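Local coordinates for protection of telomeres protein 1 (Schizosaccharomyces pombe, PDB 4HID) that binds single-stranded telomeric DNA, protects the 3' overhang at chromosome ends and regulates telomerase and telomere length, at residues C69-E74 against C106-D111; F46-P51 against L101-C106. The protein carries 1 engineered substitution. All coordinates share one frame; numbering follows the deposited sequence.

Interaction 1 (C69-E74 against C106-D111). With nucleotides of chain B.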
ATOM      1  N   CYS A  69      -2.564   1.190   3.980  1.00 16.23           N
ATOM      2  CA  CYS A  69      -3.735   0.488   3.465  1.00 17.13           C
ATOM      3  C   CYS A  69      -4.455  -0.260   4.580  1.00 16.17           C
ATOM      4  O   CYS A  69      -3.884  -1.139   5.216  1.00 19.51           O
ATOM      5  CB  CYS A  69      -3.334  -0.483   2.352  1.00 19.18           C
ATOM      6  SG  CYS A  69      -2.021   0.107   1.265  1.00 22.34           S
ATOM      7  N   ILE A  70      -5.711   0.100   4.812  1.00 20.44           N
ATOM      8  CA  ILE A  70      -6.534  -0.582   5.801  1.00 17.58           C
ATOM      9  C   ILE A  70      -7.403  -1.642   5.149  1.00 18.83           C
ATOM     10  O   ILE A  70      -8.151  -1.357   4.220  1.00 19.05           O
ATOM     11  CB  ILE A  70      -7.448   0.397   6.558  1.00 20.29           C
ATOM     12  CG1 ILE A  70      -6.640   1.574   7.099  1.00 23.40           C
ATOM     13  CG2 ILE A  70      -8.163  -0.320   7.690  1.00 18.73           C
ATOM     14  CD1 ILE A  70      -5.477   1.159   7.955  1.00 26.92           C
ATOM     15  N   LEU A  71      -7.303  -2.865   5.653  1.00 17.44           N
ATOM     16  CA  LEU A  71      -8.037  -3.984   5.085  1.00 14.00           C
ATOM     17  C   LEU A  71      -9.071  -4.497   6.081  1.00 21.28           C
ATOM     18  O   LEU A  71      -8.725  -4.919   7.181  1.00 19.97           O
ATOM     19  CB  LEU A  71      -7.077  -5.111   4.707  1.00 19.20           C
ATOM     20  CG  LEU A  71      -6.566  -5.152   3.271  1.00 18.10           C
ATOM     21  CD1 LEU A  71      -5.749  -3.924   2.968  1.00 17.83           C
ATOM     22  CD2 LEU A  71      -5.749  -6.408   3.054  1.00 18.22           C
ATOM     23  N   TRP A  72     -10.339  -4.462   5.685  1.00 15.51           N
ATOM     24  CA  TRP A  72     -11.432  -4.858   6.566  1.00 17.11           C
ATOM     25  C   TRP A  72     -12.005  -6.205   6.158  1.00 18.00           C
ATOM     26  O   TRP A  72     -11.908  -6.608   5.004  1.00 16.76           O
ATOM     27  CB  TRP A  72     -12.545  -3.814   6.543  1.00 16.71           C
ATOM     28  CG  TRP A  72     -12.143  -2.474   7.055  1.00 18.37           C
ATOM     29  CD1 TRP A  72     -11.750  -1.404   6.316  1.00 20.44           C
ATOM     30  CD2 TRP A  72     -12.101  -2.056   8.423  1.00 21.42           C
ATOM     31  NE1 TRP A  72     -11.465  -0.344   7.135  1.00 21.29           N
ATOM     32  CE2 TRP A  72     -11.673  -0.719   8.435  1.00 23.17           C
ATOM     33  CE3 TRP A  72     -12.385  -2.683   9.639  1.00 24.73           C
ATOM     34  CZ2 TRP A  72     -11.519   0.005   9.614  1.00 24.28           C
ATOM     35  CZ3 TRP A  72     -12.233  -1.961  10.810  1.00 23.89           C
ATOM     36  CH2 TRP A  72     -11.807  -0.633  10.787  1.00 26.88           C
ATOM     37  N   ASP A  73     -12.620  -6.890   7.117  1.00 16.84           N
ATOM     38  CA  ASP A  73     -13.554  -7.962   6.812  1.00 22.25           C
ATOM     39  C   ASP A  73     -12.876  -9.047   5.982  1.00 18.63           C
ATOM     40  O   ASP A  73     -11.826  -9.553   6.363  1.00 23.14           O
ATOM     41  CB  ASP A  73     -14.792  -7.412   6.100  1.00 17.73           C
ATOM     42  CG  ASP A  73     -15.443  -6.274   6.864  1.00 24.52           C
ATOM     43  OD1 ASP A  73     -15.452  -6.325   8.108  1.00 19.74           O
ATOM     44  OD2 ASP A  73     -15.941  -5.330   6.218  1.00 21.47           O
ATOM     45  N   GLU A  74     -13.479  -9.402   4.853  1.00 16.19           N
ATOM     46  CA  GLU A  74     -12.975 -10.495   4.027  1.00 20.09           C
ATOM     47  C   GLU A  74     -11.516 -10.268   3.640  1.00 22.62           C
ATOM     48  O   GLU A  74     -10.740 -11.212   3.522  1.00 20.87           O
ATOM     49  CB  GLU A  74     -13.836 -10.664   2.776  1.00 22.13           C
ATOM     50  CG  GLU A  74     -13.792  -9.489   1.818  1.00 21.29           C
ATOM     51  CD  GLU A  74     -14.958  -8.540   1.994  1.00 20.91           C
ATOM     52  OE1 GLU A  74     -15.403  -8.357   3.141  1.00 22.27           O
ATOM     53  OE2 GLU A  74     -15.423  -7.977   0.987  1.00 21.49           O
ATOM     54  N   CYS A 106      -5.383   4.332   1.588  1.00 17.61           N
ATOM     55  CA  CYS A 106      -6.318   3.544   0.802  1.00 19.18           C
ATOM     56  C   CYS A 106      -7.008   2.507   1.685  1.00 23.36           C
ATOM     57  O   CYS A 106      -6.540   2.201   2.775  1.00 19.47           O
ATOM     58  CB  CYS A 106      -5.635   2.901  -0.406  1.00 27.80           C
ATOM     59  SG  CYS A 106      -4.569   1.520  -0.037  1.00 37.77           S
ATOM     60  N   ILE A 107      -8.135   1.992   1.213  1.00 17.85           N
ATOM     61  CA  ILE A 107      -8.971   1.131   2.027  1.00 21.66           C
ATOM     62  C   ILE A 107      -9.575  -0.012   1.229  1.00 22.77           C
ATOM     63  O   ILE A 107     -10.202   0.214   0.202  1.00 18.00           O
ATOM     64  CB  ILE A 107     -10.149   1.937   2.617  1.00 25.25           C
ATOM     65  CG1 ILE A 107      -9.653   3.245   3.240  1.00 28.23           C
ATOM     66  CG2 ILE A 107     -10.933   1.099   3.614  1.00 25.75           C
ATOM     67  CD1 ILE A 107      -8.884   3.064   4.525  1.00 35.91           C
ATOM     68  N   LEU A 108      -9.440  -1.227   1.743  1.00 17.82           N
ATOM     69  CA  LEU A 108     -10.182  -2.359   1.216  1.00 21.01           C
ATOM     70  C   LEU A 108     -11.332  -2.662   2.177  1.00 15.25           C
ATOM     71  O   LEU A 108     -11.141  -3.291   3.209  1.00 18.62           O
ATOM     72  CB  LEU A 108      -9.278  -3.576   1.025  1.00 19.91           C
ATOM     73  CG  LEU A 108      -8.439  -3.596  -0.256  1.00 19.77           C
ATOM     74  CD1 LEU A 108      -7.694  -4.905  -0.398  1.00 25.75           C
ATOM     75  CD2 LEU A 108      -9.304  -3.344  -1.476  1.00 29.05           C
ATOM     76  N   HIS A 109     -12.520  -2.180   1.829  1.00 21.63           N
ATOM     77  CA  HIS A 109     -13.692  -2.281   2.690  1.00 19.87           C
ATOM     78  C   HIS A 109     -14.529  -3.498   2.333  1.00 20.31           C
ATOM     79  O   HIS A 109     -14.404  -4.043   1.243  1.00 18.27           O
ATOM     80  CB  HIS A 109     -14.551  -1.026   2.551  1.00 23.62           C
ATOM     81  CG  HIS A 109     -15.087  -0.811   1.169  1.00 20.73           C
ATOM     82  ND1 HIS A 109     -14.428  -0.057   0.225  1.00 28.96           N
ATOM     83  CD2 HIS A 109     -16.219  -1.255   0.574  1.00 18.48           C
ATOM     84  CE1 HIS A 109     -15.132  -0.042  -0.893  1.00 23.01           C
ATOM     85  NE2 HIS A 109     -16.223  -0.761  -0.707  1.00 26.79           N
ATOM     86  N   GLY A 110     -15.392  -3.910   3.254  1.00 18.46           N
ATOM     87  CA  GLY A 110     -16.358  -4.957   2.984  1.00 19.94           C
ATOM     88  C   GLY A 110     -17.121  -4.785   1.683  1.00 26.99           C
ATOM     89  O   GLY A 110     -17.638  -3.707   1.397  1.00 23.26           O
ATOM     90  N   ASP A 111     -17.189  -5.855   0.894  1.00 23.39           N
ATOM     91  CA  ASP A 111     -17.906  -5.835  -0.377  1.00 23.52           C
ATOM     92  C   ASP A 111     -18.202  -7.244  -0.879  1.00 27.86           C
ATOM     93  O   ASP A 111     -17.671  -7.673  -1.900  1.00 26.10           O
ATOM     94  CB  ASP A 111     -17.111  -5.064  -1.433  1.00 19.14           C
ATOM     95  CG  ASP A 111     -17.895  -4.849  -2.708  1.00 22.84           C
ATOM     96  OD1 ASP A 111     -19.069  -5.265  -2.758  1.00 24.14           O
ATOM     97  OD2 ASP A 111     -17.340  -4.262  -3.657  1.00 21.15           O
TER
ATOM     98  O5'  DG B   1     -16.905   4.352   9.110  1.00 43.46           O
ATOM     99  C5'  DG B   1     -16.751   4.597  10.495  1.00 26.13           C
ATOM    100  C4'  DG B   1     -16.294   3.351  11.228  1.00 32.30           C
ATOM    101  O4'  DG B   1     -16.498   2.180  10.396  1.00 32.72           O
ATOM    102  C3'  DG B   1     -14.827   3.325  11.628  1.00 35.06           C
ATOM    103  O3'  DG B   1     -14.736   2.722  12.906  1.00 45.38           O
ATOM    104  C2'  DG B   1     -14.191   2.459  10.542  1.00 37.45           C
ATOM    105  C1'  DG B   1     -15.297   1.447  10.278  1.00 32.62           C
ATOM    106  N9   DG B   1     -15.288   0.835   8.950  1.00 29.60           N
ATOM    107  C8   DG B   1     -15.205   1.481   7.743  1.00 27.53           C
ATOM    108  N7   DG B   1     -15.233   0.677   6.721  1.00 31.92           N
ATOM    109  C5   DG B   1     -15.345  -0.587   7.283  1.00 26.49           C
ATOM    110  C6   DG B   1     -15.422  -1.859   6.665  1.00 25.80           C
ATOM    111  O6   DG B   1     -15.402  -2.134   5.460  1.00 28.09           O
ATOM    112  N1   DG B   1     -15.527  -2.882   7.597  1.00 21.05           N
ATOM    113  C2   DG B   1     -15.557  -2.697   8.955  1.00 23.53           C
ATOM    114  N2   DG B   1     -15.664  -3.807   9.695  1.00 26.49           N
ATOM    115  N3   DG B   1     -15.488  -1.512   9.547  1.00 29.14           N
ATOM    116  C4   DG B   1     -15.382  -0.504   8.653  1.00 21.94           C
ATOM    117  P    DC B   2     -13.573   3.116  13.927  1.00 52.10           P
ATOM    118  OP1  DC B   2     -14.103   2.919  15.286  1.00 54.67           O
ATOM    119  OP2  DC B   2     -13.004   4.415  13.525  1.00 49.73           O
ATOM    120  O5'  DC B   2     -12.501   1.973  13.634  1.00 62.33           O
ATOM    121  C5'  DC B   2     -11.198   2.059  14.175  1.00 55.97           C
ATOM    122  C4'  DC B   2     -10.210   2.707  13.220  1.00 52.46           C
ATOM    123  O4'  DC B   2     -10.811   3.041  11.948  1.00 51.88           O
ATOM    124  C3'  DC B   2      -9.616   4.014  13.731  1.00 48.21           C
ATOM    125  O3'  DC B   2      -8.298   3.753  14.168  1.00 54.71           O
ATOM    126  C2'  DC B   2      -9.657   4.957  12.525  1.00 51.77           C
ATOM    127  C1'  DC B   2      -9.968   4.011  11.372  1.00 55.09           C
ATOM    128  N1   DC B   2     -10.671   4.630  10.211  1.00 58.07           N
ATOM    129  C2   DC B   2      -9.959   5.009   9.065  1.00 58.02           C
ATOM    130  O2   DC B   2      -8.733   4.840   9.012  1.00 56.04           O
ATOM    131  N3   DC B   2     -10.635   5.563   8.031  1.00 54.66           N
ATOM    132  C4   DC B   2     -11.952   5.743   8.110  1.00 58.39           C
ATOM    133  N4   DC B   2     -12.572   6.295   7.062  1.00 60.89           N
ATOM    134  C5   DC B   2     -12.692   5.363   9.264  1.00 54.75           C
ATOM    135  C6   DC B   2     -12.019   4.814  10.279  1.00 55.51           C
TER
HETATM  136  O   HOH W   1     -15.136  -8.980  -1.579  1.00 23.83           O

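Interaction 2 (F46-P51 against L101-C106). With nucleotides of chain B.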
ATOM      1  N   PHE A  46       0.975  11.777   1.086  1.00 17.11           N
ATOM      2  CA  PHE A  46       1.394  10.675   1.944  1.00 18.64           C
ATOM      3  C   PHE A  46       1.990  11.205   3.243  1.00 17.21           C
ATOM      4  O   PHE A  46       2.466  12.334   3.300  1.00 21.42           O
ATOM      5  CB  PHE A  46       2.412   9.784   1.231  1.00 14.33           C
ATOM      6  CG  PHE A  46       1.834   8.980   0.100  1.00 18.21           C
ATOM      7  CD1 PHE A  46       0.477   8.991  -0.158  1.00 19.37           C
ATOM      8  CD2 PHE A  46       2.656   8.215  -0.706  1.00 16.57           C
ATOM      9  CE1 PHE A  46      -0.050   8.255  -1.197  1.00 18.42           C
ATOM     10  CE2 PHE A  46       2.134   7.478  -1.745  1.00 19.93           C
ATOM     11  CZ  PHE A  46       0.778   7.497  -1.990  1.00 19.54           C
ATOM     12  N   PHE A  47       1.972  10.383   4.286  1.00 14.75           N
ATOM     13  CA  PHE A  47       2.654  10.730   5.526  1.00 19.94           C
ATOM     14  C   PHE A  47       4.168  10.800   5.338  1.00 19.90           C
ATOM     15  O   PHE A  47       4.767   9.909   4.741  1.00 18.73           O
ATOM     16  CB  PHE A  47       2.307   9.739   6.636  1.00 20.68           C
ATOM     17  CG  PHE A  47       2.871  10.114   7.972  1.00 17.55           C
ATOM     18  CD1 PHE A  47       4.014   9.504   8.451  1.00 22.35           C
ATOM     19  CD2 PHE A  47       2.266  11.090   8.744  1.00 23.73           C
ATOM     20  CE1 PHE A  47       4.539   9.854   9.676  1.00 21.10           C
ATOM     21  CE2 PHE A  47       2.788  11.441   9.970  1.00 24.49           C
ATOM     22  CZ  PHE A  47       3.926  10.822  10.436  1.00 17.80           C
ATOM     23  N   PRO A  48       4.794  11.865   5.857  1.00 21.05           N
ATOM     24  CA  PRO A  48       6.249  11.989   5.804  1.00 18.00           C
ATOM     25  C   PRO A  48       6.898  11.201   6.932  1.00 19.96           C
ATOM     26  O   PRO A  48       6.920  11.660   8.069  1.00 18.04           O
ATOM     27  CB  PRO A  48       6.470  13.484   6.009  1.00 17.06           C
ATOM     28  CG  PRO A  48       5.334  13.913   6.857  1.00 20.27           C
ATOM     29  CD  PRO A  48       4.171  12.998   6.564  1.00 22.24           C
ATOM     30  N   MET A  49       7.416  10.021   6.612  1.00 17.59           N
ATOM     31  CA  MET A  49       8.083   9.196   7.604  1.00 19.64           C
ATOM     32  C   MET A  49       9.411   9.810   8.023  1.00 18.54           C
ATOM     33  O   MET A  49      10.263  10.102   7.191  1.00 14.68           O
ATOM     34  CB  MET A  49       8.298   7.779   7.074  1.00 17.69           C
ATOM     35  CG  MET A  49       7.019   6.974   6.963  1.00 22.42           C
ATOM     36  SD  MET A  49       6.245   6.690   8.560  1.00 21.53           S
ATOM     37  CE  MET A  49       7.315   5.433   9.232  1.00 22.52           C
ATOM     38  N   SER A  50       9.568  10.007   9.325  1.00 16.44           N
ATOM     39  CA  SER A  50      10.785  10.587   9.869  1.00 18.92           C
ATOM     40  C   SER A  50      11.888   9.541   9.958  1.00 19.24           C
ATOM     41  O   SER A  50      11.671   8.452  10.483  1.00 20.23           O
ATOM     42  CB  SER A  50      10.521  11.194  11.247  1.00 19.00           C
ATOM     43  OG  SER A  50      11.712  11.694  11.821  1.00 18.95           O
ATOM     44  N   PRO A  51      13.082   9.882   9.450  1.00 20.05           N
ATOM     45  CA  PRO A  51      14.304   9.110   9.687  1.00 18.26           C
ATOM     46  C   PRO A  51      14.678   9.079  11.164  1.00 21.51           C
ATOM     47  O   PRO A  51      15.519   8.281  11.562  1.00 23.53           O
ATOM     48  CB  PRO A  51      15.371   9.881   8.897  1.00 17.62           C
ATOM     49  CG  PRO A  51      14.623  10.741   7.949  1.00 17.94           C
ATOM     50  CD  PRO A  51      13.338  11.076   8.630  1.00 20.41           C
ATOM     51  N   LEU A 101      -5.605  14.403   9.684  1.00 33.76           N
ATOM     52  CA  LEU A 101      -4.567  15.346   9.499  1.00 34.68           C
ATOM     53  C   LEU A 101      -4.320  15.575   7.947  1.00 25.59           C
ATOM     54  O   LEU A 101      -3.492  16.388   7.548  1.00 30.42           O
ATOM     55  CB  LEU A 101      -3.278  14.816  10.122  1.00 36.82           C
ATOM     56  CG  LEU A 101      -2.949  15.407  11.494  1.00 45.16           C
ATOM     57  CD1 LEU A 101      -4.050  15.089  12.491  1.00 48.22           C
ATOM     58  CD2 LEU A 101      -1.608  14.910  12.001  1.00 38.92           C
ATOM     59  N   GLY A 102      -5.111  14.891   7.128  1.00 29.75           N
ATOM     60  CA  GLY A 102      -5.156  15.182   5.708  1.00 29.29           C
ATOM     61  C   GLY A 102      -4.343  14.214   4.870  1.00 25.03           C
ATOM     62  O   GLY A 102      -4.205  14.396   3.664  1.00 25.70           O
ATOM     63  N   TYR A 103      -3.767  13.209   5.524  1.00 23.53           N
ATOM     64  CA  TYR A 103      -2.893  12.251   4.859  1.00 21.71           C
ATOM     65  C   TYR A 103      -3.674  11.226   4.060  1.00 21.93           C
ATOM     66  O   TYR A 103      -4.642  10.655   4.547  1.00 19.16           O
ATOM     67  CB  TYR A 103      -1.990  11.542   5.870  1.00 22.69           C
ATOM     68  CG  TYR A 103      -1.104  12.486   6.637  1.00 21.82           C
ATOM     69  CD1 TYR A 103      -0.150  13.251   5.987  1.00 24.55           C
ATOM     70  CD2 TYR A 103      -1.232  12.629   8.008  1.00 28.66           C
ATOM     71  CE1 TYR A 103       0.661  14.121   6.682  1.00 21.23           C
ATOM     72  CE2 TYR A 103      -0.426  13.498   8.708  1.00 28.43           C
ATOM     73  CZ  TYR A 103       0.516  14.239   8.041  1.00 22.04           C
ATOM     74  OH  TYR A 103       1.317  15.104   8.736  1.00 33.07           O
ATOM     75  N   LEU A 104      -3.315  10.946   2.884  1.00 19.57           N
ATOM     76  CA  LEU A 104      -3.983  10.031   1.972  1.00 19.66           C
ATOM     77  C   LEU A 104      -3.719   8.577   2.338  1.00 20.24           C
ATOM     78  O   LEU A 104      -2.592   8.192   2.634  1.00 20.93           O
ATOM     79  CB  LEU A 104      -3.536  10.297   0.533  1.00 21.28           C
ATOM     80  CG  LEU A 104      -4.078   9.386  -0.568  1.00 23.36           C
ATOM     81  CD1 LEU A 104      -5.583   9.510  -0.682  1.00 28.05           C
ATOM     82  CD2 LEU A 104      -3.415   9.707  -1.886  1.00 25.97           C
ATOM     83  N   GLU A 105      -4.655   7.801   2.329  1.00 18.71           N
ATOM     84  CA  GLU A 105      -4.515   6.375   2.547  1.00 19.97           C
ATOM     85  C   GLU A 105      -5.521   5.644   1.674  1.00 22.09           C
ATOM     86  O   GLU A 105      -6.397   6.258   1.081  1.00 18.83           O
ATOM     87  CB  GLU A 105      -4.708   6.016   4.020  1.00 17.57           C
ATOM     88  CG  GLU A 105      -6.103   6.252   4.564  1.00 19.04           C
ATOM     89  CD  GLU A 105      -6.141   6.173   6.073  1.00 23.50           C
ATOM     90  OE1 GLU A 105      -6.054   5.058   6.612  1.00 33.03           O
ATOM     91  OE2 GLU A 105      -6.243   7.226   6.725  1.00 40.76           O
ATOM     92  N   CYS A 106      -5.383   4.332   1.588  1.00 17.61           N
ATOM     93  CA  CYS A 106      -6.318   3.544   0.802  1.00 19.18           C
ATOM     94  C   CYS A 106      -7.008   2.507   1.685  1.00 23.36           C
ATOM     95  O   CYS A 106      -6.540   2.201   2.775  1.00 19.47           O
ATOM     96  CB  CYS A 106      -5.635   2.901  -0.406  1.00 27.80           C
ATOM     97  SG  CYS A 106      -4.569   1.520  -0.037  1.00 37.77           S
TER
ATOM     98  P    DA B   5       1.746   6.970  15.783  1.00 26.29           P
ATOM     99  OP1  DA B   5       2.833   6.538  16.678  1.00 18.91           O
ATOM    100  OP2  DA B   5       1.272   8.368  15.817  1.00 26.92           O
ATOM    101  O5'  DA B   5       2.165   6.643  14.278  1.00 21.29           O
ATOM    102  C5'  DA B   5       2.315   5.295  13.881  1.00 21.93           C
ATOM    103  C4'  DA B   5       3.275   5.163  12.715  1.00 23.14           C
ATOM    104  O4'  DA B   5       2.562   5.368  11.473  1.00 19.28           O
ATOM    105  C3'  DA B   5       4.426   6.158  12.727  1.00 16.50           C
ATOM    106  O3'  DA B   5       5.622   5.510  12.328  1.00 20.69           O
ATOM    107  C2'  DA B   5       3.982   7.242  11.749  1.00 19.32           C
ATOM    108  C1'  DA B   5       3.069   6.489  10.788  1.00 20.37           C
ATOM    109  N9   DA B   5       1.915   7.258  10.343  1.00 22.37           N
ATOM    110  C8   DA B   5       1.279   8.256  11.015  1.00 18.40           C
ATOM    111  N7   DA B   5       0.260   8.757  10.368  1.00 26.15           N
ATOM    112  C5   DA B   5       0.226   8.033   9.188  1.00 23.71           C
ATOM    113  C6   DA B   5      -0.620   8.076   8.065  1.00 21.68           C
ATOM    114  N6   DA B   5      -1.644   8.921   7.944  1.00 20.72           N
ATOM    115  N1   DA B   5      -0.371   7.211   7.062  1.00 21.31           N
ATOM    116  C2   DA B   5       0.651   6.362   7.175  1.00 22.42           C
ATOM    117  N3   DA B   5       1.507   6.229   8.179  1.00 20.73           N
ATOM    118  C4   DA B   5       1.240   7.102   9.161  1.00 16.46           C
TER

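Interaction 1 (C69-E74 against C106-D111)
On paired strand positions, I70 and I107 both hold CG1 anti to the carbonyl carbon (chi1 -51° and -48°). They lie side by side, with I107 CD1 3.6 Å from I70 CB. W72 has the same first torsion, and its indole edge meets I107 CG2. I70 CG2 sits against one indole face, toward its rim. Strands 69-71 and 106-108 run parallel. Three backbone hydrogen bonds join them: I70 N to C106 O, L108 N to I70 O, and W72 N to L108 O. This pairing of the third and fifth strands closes the barrel of an OB fold. On the other side of the sheet L71 packs on L108, and the unbonded sulfurs C69 SG and C106 SG are 3.2 Å apart. E74 OE2 accepts a hydrogen bond from D111 N at 2.8 Å. The other face of W72 carries the base of DG1 of DNA chain B, its C4 3.6 Å above the indole plane. With an alanine in place of W72, this base would probably lose its stacking platform and be freer to tilt. D73 OD2 accepts DG1 N1 at 2.8 Å and D73 OD1 accepts DG1 N2 at 3.0 Å. G110 N donates to DG1 O6 at 2.8 Å. This pattern matches guanine and not adenine.

Interaction 2 (F46-P51 against L101-C106)
The backbones of F46-P51 and L101-C106 come nearest at F46 and L104, whose CA atoms are 5.4 Å apart, and no hydrogen bond joins the two segments. Side chains make the contact. F47 and Y103 form a T-shaped pair. The edge of F47 is turned to the face of Y103, with the ring centres 5.0 Å apart and the planes at 79°. F47 CD2 does the touching, 3.6 Å from Y103 CE2 and toward the rim of the tyrosine ring. P48 CD also reaches Y103, 3.7 Å from CE1. The same proline carbon sits against one face of F47. On the inner side, F46 meets L104 by its ring edge, with CE1 3.7 Å from CD2. F46 O lies near Y103 CD1 and is hydrogen-bonded to R64.

In this OB-fold, single-stranded-DNA-binding domain of the protein, F46-P51 belongs to the long connection between strands 33-38 and 67-71. Y103 ends the turn between strands 88-98 and 104-108, where D99 OD1 accepts its backbone N. The two loops meet around DA5 of DNA chain B.

F47 sets CG anti to its own backbone nitrogen (chi1 -174°), which brings the ring flat under the adenine. DA5 C8 lies 3.5 Å above the ring plane, over its centre. The proline and the base thus take opposite faces of F47, and Y103 takes part of its edge. Y103 also touches the base, its CB 3.4 Å from DA5 N6. M49 follows the sugar instead, and its CE comes 3.5 Å from DA5 O3'. M49 also packs on a phosphate of the DNA.

Interactions 1 and 2 meet on strand 104-108, and C106 belongs to both. Their centres are about 18 Å apart. In interaction 1 this strand pairs with strand 67-71. In interaction 2 its beginning and the turn before it face the 46-51 loop. The two contacts touch where I70 CG1 lies 3.6 Å from E105 OE1. E105 also forms a salt bridge to R68 on strand 67-71. Both contacts hold DNA chain B, interaction 1 at DG1 and interaction 2 at DA5. Each stacks a base on an aromatic ring, but only interaction 1 adds hydrogen bonds to it from its two segments. I70 also packs on a thymine base, and E105 on the base of DC2.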